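Local coordinates for protein alkylhydroperoxidase AhpD core (Rhodospirillum rubrum, PDB 2OUW) that probably reduces hydroperoxides as an AhpD-like thiol peroxidase of the carboxymuconolactone decarboxylase family, using a pair of cysteines, at residues 25-28 / 34-37; 37-42 / 50-55; 70-75 / 96-101. One frame throughout, in Å; residues are numbered along the deposited sequence.

Contact 1: residues 25-28 / 34-37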
loop_
_atom_site.group_PDB
_atom_site.type_symbol
_atom_site.label_atom_id
_atom_site.label_comp_id
_atom_site.label_asym_id
_atom_site.label_seq_id
_atom_site.Cartn_x
_atom_site.Cartn_y
_atom_site.Cartn_z
ATOM N N ASP B 25 17.300 -11.560 -26.583
ATOM C CA ASP B 25 16.838 -12.694 -25.781
ATOM C C ASP B 25 15.338 -12.567 -25.410
ATOM O O ASP B 25 14.591 -13.530 -25.510
ATOM C CB ASP B 25 17.677 -12.823 -24.512
ATOM C CG ASP B 25 17.556 -14.205 -23.874
ATOM O OD1 ASP B 25 17.587 -15.189 -24.620
ATOM O OD2 ASP B 25 17.453 -14.314 -22.644
ATOM N N ILE B 26 14.904 -11.383 -24.997
ATOM C CA ILE B 26 13.465 -11.133 -24.792
ATOM C C ILE B 26 12.659 -11.473 -26.043
ATOM O O ILE B 26 11.655 -12.153 -25.967
ATOM C CB ILE B 26 13.156 -9.678 -24.379
ATOM C CG1 ILE B 26 13.813 -9.380 -23.025
ATOM C CG2 ILE B 26 11.596 -9.478 -24.341
ATOM C CD1 ILE B 26 13.794 -7.924 -22.562
ATOM N N ARG B 27 13.110 -11.009 -27.195
ATOM C CA ARG B 27 12.408 -11.268 -28.427
ATOM C C ARG B 27 12.427 -12.742 -28.785
ATOM O O ARG B 27 11.436 -13.274 -29.273
ATOM C CB ARG B 27 13.017 -10.477 -29.575
ATOM C CG ARG B 27 12.802 -9.006 -29.459
ATOM C CD ARG B 27 13.398 -8.313 -30.675
ATOM N NE ARG B 27 13.094 -6.893 -30.604
ATOM C CZ ARG B 27 13.962 -5.929 -30.299
ATOM N NH1 ARG B 27 15.268 -6.179 -30.119
ATOM N NH2 ARG B 27 13.509 -4.684 -30.230
ATOM N N ALA B 28 13.555 -13.409 -28.549
ATOM C CA ALA B 28 13.674 -14.827 -28.897
ATOM C C ALA B 28 12.790 -15.640 -27.977
ATOM O O ALA B 28 12.169 -16.582 -28.403
ATOM C CB ALA B 28 15.140 -15.298 -28.805
ATOM N N PHE B 34 8.326 -7.290 -30.592
ATOM C CA PHE B 34 7.871 -6.213 -29.701
ATOM C C PHE B 34 8.455 -6.360 -28.321
ATOM O O PHE B 34 8.235 -7.362 -27.673
ATOM C CB PHE B 34 6.331 -6.237 -29.588
ATOM C CG PHE B 34 5.772 -5.276 -28.563
ATOM C CD1 PHE B 34 5.899 -3.900 -28.726
ATOM C CD2 PHE B 34 5.135 -5.749 -27.423
ATOM C CE1 PHE B 34 5.387 -3.018 -27.771
ATOM C CE2 PHE B 34 4.619 -4.865 -26.468
ATOM C CZ PHE B 34 4.757 -3.517 -26.635
ATOM N N VAL B 35 9.147 -5.345 -27.835
ATOM C CA VAL B 35 9.640 -5.333 -26.442
ATOM C C VAL B 35 9.032 -4.092 -25.785
ATOM O O VAL B 35 9.186 -2.997 -26.289
ATOM C CB VAL B 35 11.185 -5.246 -26.372
ATOM C CG1 VAL B 35 11.661 -5.256 -24.927
ATOM C CG2 VAL B 35 11.856 -6.355 -27.222
ATOM N N ASN B 36 8.338 -4.267 -24.682
ATOM C CA ASN B 36 7.591 -3.177 -24.085
ATOM C C ASN B 36 8.446 -2.244 -23.232
ATOM O O ASN B 36 9.569 -2.570 -22.876
ATOM C CB ASN B 36 6.372 -3.685 -23.304
ATOM C CG ASN B 36 6.712 -4.740 -22.306
ATOM O OD1 ASN B 36 7.375 -5.711 -22.638
ATOM N ND2 ASN B 36 6.231 -4.579 -21.069
ATOM N N ASN B 37 7.885 -1.070 -22.953
ATOM C CA ASN B 37 8.593 0.063 -22.365
ATOM C C ASN B 37 9.362 -0.162 -21.075
ATOM O O ASN B 37 10.386 0.502 -20.833
ATOM C CB ASN B 37 7.603 1.215 -22.165
ATOM C CG ASN B 37 7.189 1.843 -23.477
ATOM O OD1 ASN B 37 7.924 1.767 -24.467
ATOM N ND2 ASN B 37 6.019 2.484 -23.492
#
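Arg27, in the helical segment 25-28, and Val35, in the extended segment 34-37, bring their CA atoms to 6.8 Å, the nearest backbone approach between the two. Val35 has extended backbone angles (phi -121°, psi 125°), and its side chain points at the helix, which it meets with a different methyl for each neighbour. Val35 CG2 sits over one face of the Arg27 guanidinium, 3.4 Å above its plane and displaced toward the rim, 3.6 Å from Arg27 NE. The same methyl touches the aliphatic part of the arginine, Arg27 CG lying 3.6 Å from Val35 CG2. An extended run from CG to NE carries the guanidinium past the valine, and the two side chains cross nearly at right angles. Within the all-helical AhpD-like fold, the contact packs the loop that leads from helix 17-30 into helix 37-42 back on the helix it has left; the chain reverses direction here. The polar end of Arg27 is gripped from outside the pair: NE bonds to the carbonyl of Asp33, and NH2 forms a salt bridge with Asp10. These two partners would hold the rotation of the flat group whose face the valine packs on. On the other branch, Val35 CG1 meets Ile26 CD1 at 4.2 Å, a looser apolar touch. Ile26 is buried and also packs on Trp39 and Trp53 of the following helices.

Contact 2: residues 37-42 / 50-55. With ACY (acetic acid), chain H.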
loop_
_atom_site.group_PDB
_atom_site.type_symbol
_atom_site.label_atom_id
_atom_site.label_comp_id
_atom_site.label_asym_id
_atom_site.label_seq_id
_atom_site.Cartn_x
_atom_site.Cartn_y
_atom_site.Cartn_z
ATOM N N ASN B 37 7.885 -1.070 -22.953
ATOM C CA ASN B 37 8.593 0.063 -22.365
ATOM C C ASN B 37 9.362 -0.162 -21.075
ATOM O O ASN B 37 10.386 0.502 -20.833
ATOM C CB ASN B 37 7.603 1.215 -22.165
ATOM C CG ASN B 37 7.189 1.843 -23.477
ATOM O OD1 ASN B 37 7.924 1.767 -24.467
ATOM N ND2 ASN B 37 6.019 2.484 -23.492
ATOM N N ILE B 38 8.858 -1.045 -20.221
ATOM C CA ILE B 38 9.563 -1.313 -18.973
ATOM C C ILE B 38 11.033 -1.582 -19.295
ATOM O O ILE B 38 11.928 -1.016 -18.640
ATOM C CB ILE B 38 8.929 -2.418 -18.129
ATOM C CG1 ILE B 38 9.699 -2.561 -16.798
ATOM C CG2 ILE B 38 8.887 -3.760 -18.843
ATOM C CD1 ILE B 38 9.286 -3.714 -15.961
ATOM N N TRP B 39 11.284 -2.387 -20.339
ATOM C CA TRP B 39 12.659 -2.817 -20.655
ATOM C C TRP B 39 13.527 -1.676 -21.184
ATOM O O TRP B 39 14.736 -1.628 -20.951
ATOM C CB TRP B 39 12.646 -4.038 -21.608
ATOM C CG TRP B 39 11.847 -5.166 -21.028
ATOM C CD1 TRP B 39 10.602 -5.586 -21.430
ATOM C CD2 TRP B 39 12.182 -5.966 -19.888
ATOM N NE1 TRP B 39 10.154 -6.606 -20.612
ATOM C CE2 TRP B 39 11.110 -6.870 -19.674
ATOM C CE3 TRP B 39 13.297 -6.039 -19.048
ATOM C CZ2 TRP B 39 11.121 -7.818 -18.634
ATOM C CZ3 TRP B 39 13.300 -6.981 -18.018
ATOM C CH2 TRP B 39 12.221 -7.850 -17.825
ATOM N N ARG B 40 12.875 -0.748 -21.873
ATOM C CA ARG B 40 13.496 0.388 -22.480
ATOM C C ARG B 40 13.925 1.431 -21.447
ATOM O O ARG B 40 14.845 2.181 -21.696
ATOM C CB ARG B 40 12.535 1.010 -23.496
ATOM C CG ARG B 40 12.228 0.063 -24.655
ATOM C CD ARG B 40 11.521 0.720 -25.817
ATOM N NE ARG B 40 11.250 -0.273 -26.857
ATOM C CZ ARG B 40 12.136 -0.706 -27.754
ATOM N NH1 ARG B 40 13.382 -0.242 -27.791
ATOM N NH2 ARG B 40 11.754 -1.625 -28.630
ATOM N N GLY B 41 13.242 1.461 -20.312
ATOM C CA GLY B 41 13.631 2.255 -19.164
ATOM C C GLY B 41 14.702 1.564 -18.328
ATOM O O GLY B 41 15.664 2.216 -17.878
ATOM N N LEU B 42 14.561 0.255 -18.097
ATOM C CA LEU B 42 15.627 -0.495 -17.406
ATOM C C LEU B 42 16.934 -0.448 -18.184
ATOM O O LEU B 42 18.004 -0.486 -17.594
ATOM C CB LEU B 42 15.226 -1.938 -17.139
ATOM C CG LEU B 42 14.031 -2.138 -16.192
ATOM C CD1 LEU B 42 13.556 -3.559 -16.214
ATOM C CD2 LEU B 42 14.387 -1.724 -14.782
ATOM N N LYS B 50 19.664 -6.743 -16.980
ATOM C CA LYS B 50 19.959 -8.173 -17.030
ATOM C C LYS B 50 19.523 -8.911 -15.783
ATOM O O LYS B 50 19.000 -10.006 -15.886
ATOM C CB LYS B 50 21.443 -8.429 -17.282
ATOM N N ARG B 51 19.704 -8.329 -14.603
ATOM C CA ARG B 51 19.208 -8.975 -13.371
ATOM C C ARG B 51 17.688 -9.166 -13.383
ATOM O O ARG B 51 17.158 -10.141 -12.860
ATOM C CB ARG B 51 19.557 -8.146 -12.128
ATOM C CG ARG B 51 20.946 -8.298 -11.594
ATOM C CD ARG B 51 21.025 -7.887 -10.130
ATOM N NE ARG B 51 20.551 -6.525 -9.881
ATOM C CZ ARG B 51 21.248 -5.408 -10.126
ATOM N NH1 ARG B 51 22.479 -5.453 -10.638
ATOM N NH2 ARG B 51 20.705 -4.229 -9.840
ATOM N N THR B 52 16.982 -8.175 -13.910
ATOM C CA THR B 52 15.540 -8.203 -13.911
ATOM C C THR B 52 15.066 -9.216 -14.950
ATOM O O THR B 52 14.253 -10.105 -14.661
ATOM C CB THR B 52 14.961 -6.818 -14.229
ATOM O OG1 THR B 52 15.549 -5.821 -13.371
ATOM C CG2 THR B 52 13.452 -6.842 -14.051
ATOM N N TRP B 53 15.591 -9.096 -16.165
ATOM C CA TRP B 53 15.233 -10.041 -17.197
ATOM C C TRP B 53 15.560 -11.474 -16.805
ATOM O O TRP B 53 14.727 -12.354 -17.032
ATOM C CB TRP B 53 15.876 -9.712 -18.518
ATOM C CG TRP B 53 15.672 -10.786 -19.534
ATOM C CD1 TRP B 53 16.637 -11.489 -20.150
ATOM C CD2 TRP B 53 14.419 -11.299 -20.025
ATOM N NE1 TRP B 53 16.081 -12.391 -21.019
ATOM C CE2 TRP B 53 14.721 -12.294 -20.963
ATOM C CE3 TRP B 53 13.076 -10.994 -19.777
ATOM C CZ2 TRP B 53 13.742 -13.001 -21.647
ATOM C CZ3 TRP B 53 12.106 -11.673 -20.462
ATOM C CH2 TRP B 53 12.443 -12.684 -21.389
ATOM N N GLU B 54 16.725 -11.720 -16.204
ATOM C CA GLU B 54 17.061 -13.097 -15.838
ATOM C C GLU B 54 16.049 -13.686 -14.842
ATOM O O GLU B 54 15.669 -14.870 -14.961
ATOM C CB GLU B 54 18.499 -13.235 -15.323
ATOM C CG GLU B 54 19.628 -13.090 -16.408
ATOM C CD GLU B 54 19.507 -14.031 -17.633
ATOM O OE1 GLU B 54 19.140 -15.215 -17.451
ATOM O OE2 GLU B 54 19.804 -13.592 -18.784
ATOM N N GLN B 55 15.609 -12.875 -13.872
ATOM C CA GLN B 55 14.552 -13.310 -12.954
ATOM C C GLN B 55 13.256 -13.617 -13.660
ATOM O O GLN B 55 12.634 -14.650 -13.420
ATOM C CB GLN B 55 14.262 -12.250 -11.908
ATOM C CG GLN B 55 15.173 -12.297 -10.749
ATOM C CD GLN B 55 14.915 -11.144 -9.813
ATOM O OE1 GLN B 55 14.147 -11.287 -8.839
ATOM N NE2 GLN B 55 15.520 -9.972 -10.121
HETATM C C ACY H . 23.174 -1.636 -10.096
HETATM O O ACY H . 23.371 -2.364 -9.098
HETATM O OXT ACY H . 23.970 -1.549 -11.054
HETATM C CH3 ACY H . 21.924 -0.816 -10.163
#
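Trp39 and Leu42 of segment 37-42 meet Thr52 and Trp53 of segment 50-55 across two helix segments whose axes approach to 10.8 Å and run roughly antiparallel, their directions 146° apart. Along the second segment, Arg51 comes first and reaches a bound acetic acid molecule, probably from the crystallisation liquor, with only a weak bond from NH2 to its O. Thr52 then points at the first helix. Its CG2 touches both side chains there from one side, 3.9 Å from Leu42 CD1 and 4.0 Å from Trp39 CZ3, while its OG1 is satisfied within its own helix by the carbonyl of Leu48. Trp53 follows, and its backbone N lies at the edge of the Trp39 ring, 3.6 Å from Trp39 CZ3. With CG anti to the backbone N (chi1 172°), its indole turns an edge to the face of Trp39. The six-membered rings stand at 90°, with centroids 5.5 Å apart, and Trp53 CE3 comes within 3.8 Å of Trp39 CH2. Gln55 NE2 bonds back to Arg51 O from above the carbonyl plane, and its amide also reaches Gln117 of two neighbouring subunits. The arrangement is an antiparallel helical hairpin of helices 37-42 and 46-60 with a T-shaped tryptophan pair at its buried interface, and it packs against helix 17-30 through both tryptophans, which lie on Ile26.

Contact 3: residues 70-75 / 96-101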
loop_
_atom_site.group_PDB
_atom_site.type_symbol
_atom_site.label_atom_id
_atom_site.label_comp_id
_atom_site.label_asym_id
_atom_site.label_seq_id
_atom_site.Cartn_x
_atom_site.Cartn_y
_atom_site.Cartn_z
ATOM N N THR B 70 -1.627 -19.218 -15.345
ATOM C CA THR B 70 -1.806 -19.068 -13.914
ATOM C C THR B 70 -0.781 -18.078 -13.345
ATOM O O THR B 70 -1.134 -17.178 -12.591
ATOM C CB THR B 70 -1.731 -20.450 -13.229
ATOM O OG1 THR B 70 -2.730 -21.310 -13.814
ATOM C CG2 THR B 70 -1.967 -20.350 -11.738
ATOM N N ARG B 71 0.472 -18.213 -13.754
ATOM C CA ARG B 71 1.534 -17.276 -13.335
ATOM C C ARG B 71 1.241 -15.839 -13.676
ATOM O O ARG B 71 1.490 -14.954 -12.872
ATOM C CB ARG B 71 2.860 -17.639 -13.972
ATOM C CG ARG B 71 3.346 -19.028 -13.640
ATOM C CD ARG B 71 4.579 -19.330 -14.462
ATOM N NE ARG B 71 4.942 -20.729 -14.321
ATOM C CZ ARG B 71 5.926 -21.304 -14.999
ATOM N NH1 ARG B 71 6.640 -20.594 -15.854
ATOM N NH2 ARG B 71 6.208 -22.577 -14.805
ATOM N N GLU B 72 0.717 -15.595 -14.879
ATOM C CA GLU B 72 0.357 -14.234 -15.269
ATOM C C GLU B 72 -0.831 -13.695 -14.475
ATOM O O GLU B 72 -0.900 -12.501 -14.193
ATOM C CB GLU B 72 0.030 -14.125 -16.759
ATOM C CG GLU B 72 1.212 -13.883 -17.667
ATOM C CD GLU B 72 2.072 -12.671 -17.309
ATOM O OE1 GLU B 72 1.575 -11.669 -16.745
ATOM O OE2 GLU B 72 3.272 -12.737 -17.619
HETATM N N MSE B 73 -1.771 -14.558 -14.107
HETATM C CA MSE B 73 -2.945 -14.072 -13.366
HETATM C C MSE B 73 -2.526 -13.683 -11.954
HETATM O O MSE B 73 -2.976 -12.682 -11.419
HETATM C CB MSE B 73 -4.039 -15.131 -13.358
HETATM C CG MSE B 73 -4.563 -15.416 -14.754
HETATM SE SE MSE B 73 -6.042 -16.671 -14.817
HETATM C CE MSE B 73 -5.742 -17.726 -13.208
ATOM N N ILE B 74 -1.630 -14.461 -11.363
ATOM C CA ILE B 74 -1.100 -14.096 -10.074
ATOM C C ILE B 74 -0.349 -12.757 -10.193
ATOM O O ILE B 74 -0.563 -11.843 -9.381
ATOM C CB ILE B 74 -0.171 -15.162 -9.526
ATOM C CG1 ILE B 74 -0.955 -16.412 -9.129
ATOM C CG2 ILE B 74 0.557 -14.647 -8.304
ATOM C CD1 ILE B 74 -0.076 -17.651 -8.934
ATOM N N TYR B 75 0.493 -12.626 -11.216
ATOM C CA TYR B 75 1.257 -11.380 -11.454
ATOM C C TYR B 75 0.342 -10.179 -11.608
ATOM O O TYR B 75 0.630 -9.078 -11.120
ATOM C CB TYR B 75 2.131 -11.521 -12.696
ATOM C CG TYR B 75 3.511 -10.870 -12.646
ATOM C CD1 TYR B 75 3.661 -9.493 -12.620
ATOM C CD2 TYR B 75 4.663 -11.641 -12.677
ATOM C CE1 TYR B 75 4.935 -8.905 -12.627
ATOM C CE2 TYR B 75 5.925 -11.063 -12.678
ATOM C CZ TYR B 75 6.053 -9.696 -12.657
ATOM O OH TYR B 75 7.309 -9.110 -12.662
ATOM N N ARG B 96 -3.895 -12.241 -21.496
ATOM C CA ARG B 96 -4.707 -12.465 -22.701
ATOM C C ARG B 96 -3.935 -13.254 -23.738
ATOM O O ARG B 96 -4.475 -14.166 -24.355
ATOM C CB ARG B 96 -5.178 -11.144 -23.314
ATOM C CG ARG B 96 -6.281 -10.483 -22.523
ATOM C CD ARG B 96 -6.966 -9.412 -23.323
ATOM N NE ARG B 96 -8.043 -8.838 -22.526
ATOM C CZ ARG B 96 -8.121 -7.574 -22.097
ATOM N NH1 ARG B 96 -7.204 -6.667 -22.411
ATOM N NH2 ARG B 96 -9.167 -7.212 -21.367
ATOM N N ALA B 97 -2.667 -12.884 -23.917
ATOM C CA ALA B 97 -1.794 -13.568 -24.843
ATOM C C ALA B 97 -1.614 -15.013 -24.386
ATOM O O ALA B 97 -1.568 -15.908 -25.206
ATOM C CB ALA B 97 -0.465 -12.850 -24.960
ATOM N N LYS B 98 -1.580 -15.276 -23.088
ATOM C CA LYS B 98 -1.471 -16.661 -22.655
ATOM C C LYS B 98 -2.815 -17.420 -22.574
ATOM O O LYS B 98 -2.891 -18.493 -21.970
ATOM C CB LYS B 98 -0.599 -16.746 -21.382
ATOM C CG LYS B 98 0.909 -16.417 -21.693
ATOM C CD LYS B 98 1.736 -16.033 -20.443
ATOM C CE LYS B 98 2.951 -15.077 -20.742
ATOM N NZ LYS B 98 3.803 -14.712 -19.503
ATOM N N GLY B 99 -3.864 -16.894 -23.206
ATOM C CA GLY B 99 -5.153 -17.590 -23.313
ATOM C C GLY B 99 -6.283 -17.195 -22.367
ATOM O O GLY B 99 -7.354 -17.807 -22.389
HETATM N N MSE B 100 -6.077 -16.173 -21.532
HETATM C CA MSE B 100 -7.137 -15.742 -20.610
HETATM C C MSE B 100 -8.394 -15.371 -21.383
HETATM O O MSE B 100 -8.356 -14.552 -22.305
HETATM C CB MSE B 100 -6.683 -14.561 -19.755
HETATM C CG MSE B 100 -7.666 -14.251 -18.631
HETATM SE SE MSE B 100 -7.057 -12.900 -17.463
HETATM C CE MSE B 100 -7.073 -11.534 -18.880
ATOM N N THR B 101 -9.483 -16.048 -21.035
ATOM C CA THR B 101 -10.810 -15.802 -21.566
ATOM C C THR B 101 -11.484 -14.654 -20.795
ATOM O O THR B 101 -11.064 -14.312 -19.676
ATOM C CB THR B 101 -11.697 -17.061 -21.451
ATOM O OG1 THR B 101 -11.908 -17.392 -20.072
ATOM C CG2 THR B 101 -11.073 -18.253 -22.191
#
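Glu72 and Lys98 form the polar half of this contact, a salt bridge with Lys98 NZ 2.8 Å from Glu72 OE2. The ammonium meets the anti side of that oxygen, 16° out of the carboxylate plane. Glu72 is bent at chi2 (-54°), which folds its carboxylate back, and the extended lysine crosses it at about a right angle, Lys98 CD resting 3.6 Å from Glu72 CG. The second oxygen, OE1, is taken by His91 ND1, so both are paired. A bound acetic acid, probably from the crystallisation liquor, lies about 3 Å from the Lys98 side chain. Next along the helix, selenomethionine Met73 CG lies 4.5 Å from SE of selenomethionine Met100, a loose apolar touch. A Schellman motif ending helix 85-97 satisfies two N-H groups, Gly99 N bonding to Arg96 O and Met100 N to Ala95 O, with Gly99 at positive phi. The Thr101 side chain caps a backbone N of helix 102-125, and Gln104 OE1 accepts the Thr101 N-H. Glu72, His91 and the disulfide-linked Cys84 and Cys87 match in spacing the glutamate, histidine and CXXC cysteines of the AhpD active site, where the glutamate and histidine are thought to relay protons to the cysteines, as probably here.

In the fold
Contacts 1 and 2 form one block, with centres 10 Å apart and Asn37 in common. Helix 17-30 packs on helix 46-60 where Ile26 CG1 lies 3.6 Å from Trp53 CD2, and a probable hydrogen bond joins them, Asp25 OD2 to Trp53 NE1 at 2.9 Å. Contact 3 touches neither: its nearest atoms are about 9 Å from contact 1 and 7 Å from contact 2. Contacts 1 and 3 both border the probable redox site, through Asn36, bonded to Tyr86 between Cys84 and Cys87, and through Glu72. Asn36 ND2 and Trp39 NE1 each make a weak hydrogen bond to an unidentified molecule, probably from the crystallisation liquor, which may mark a pocket. All three contacts touch the second subunit.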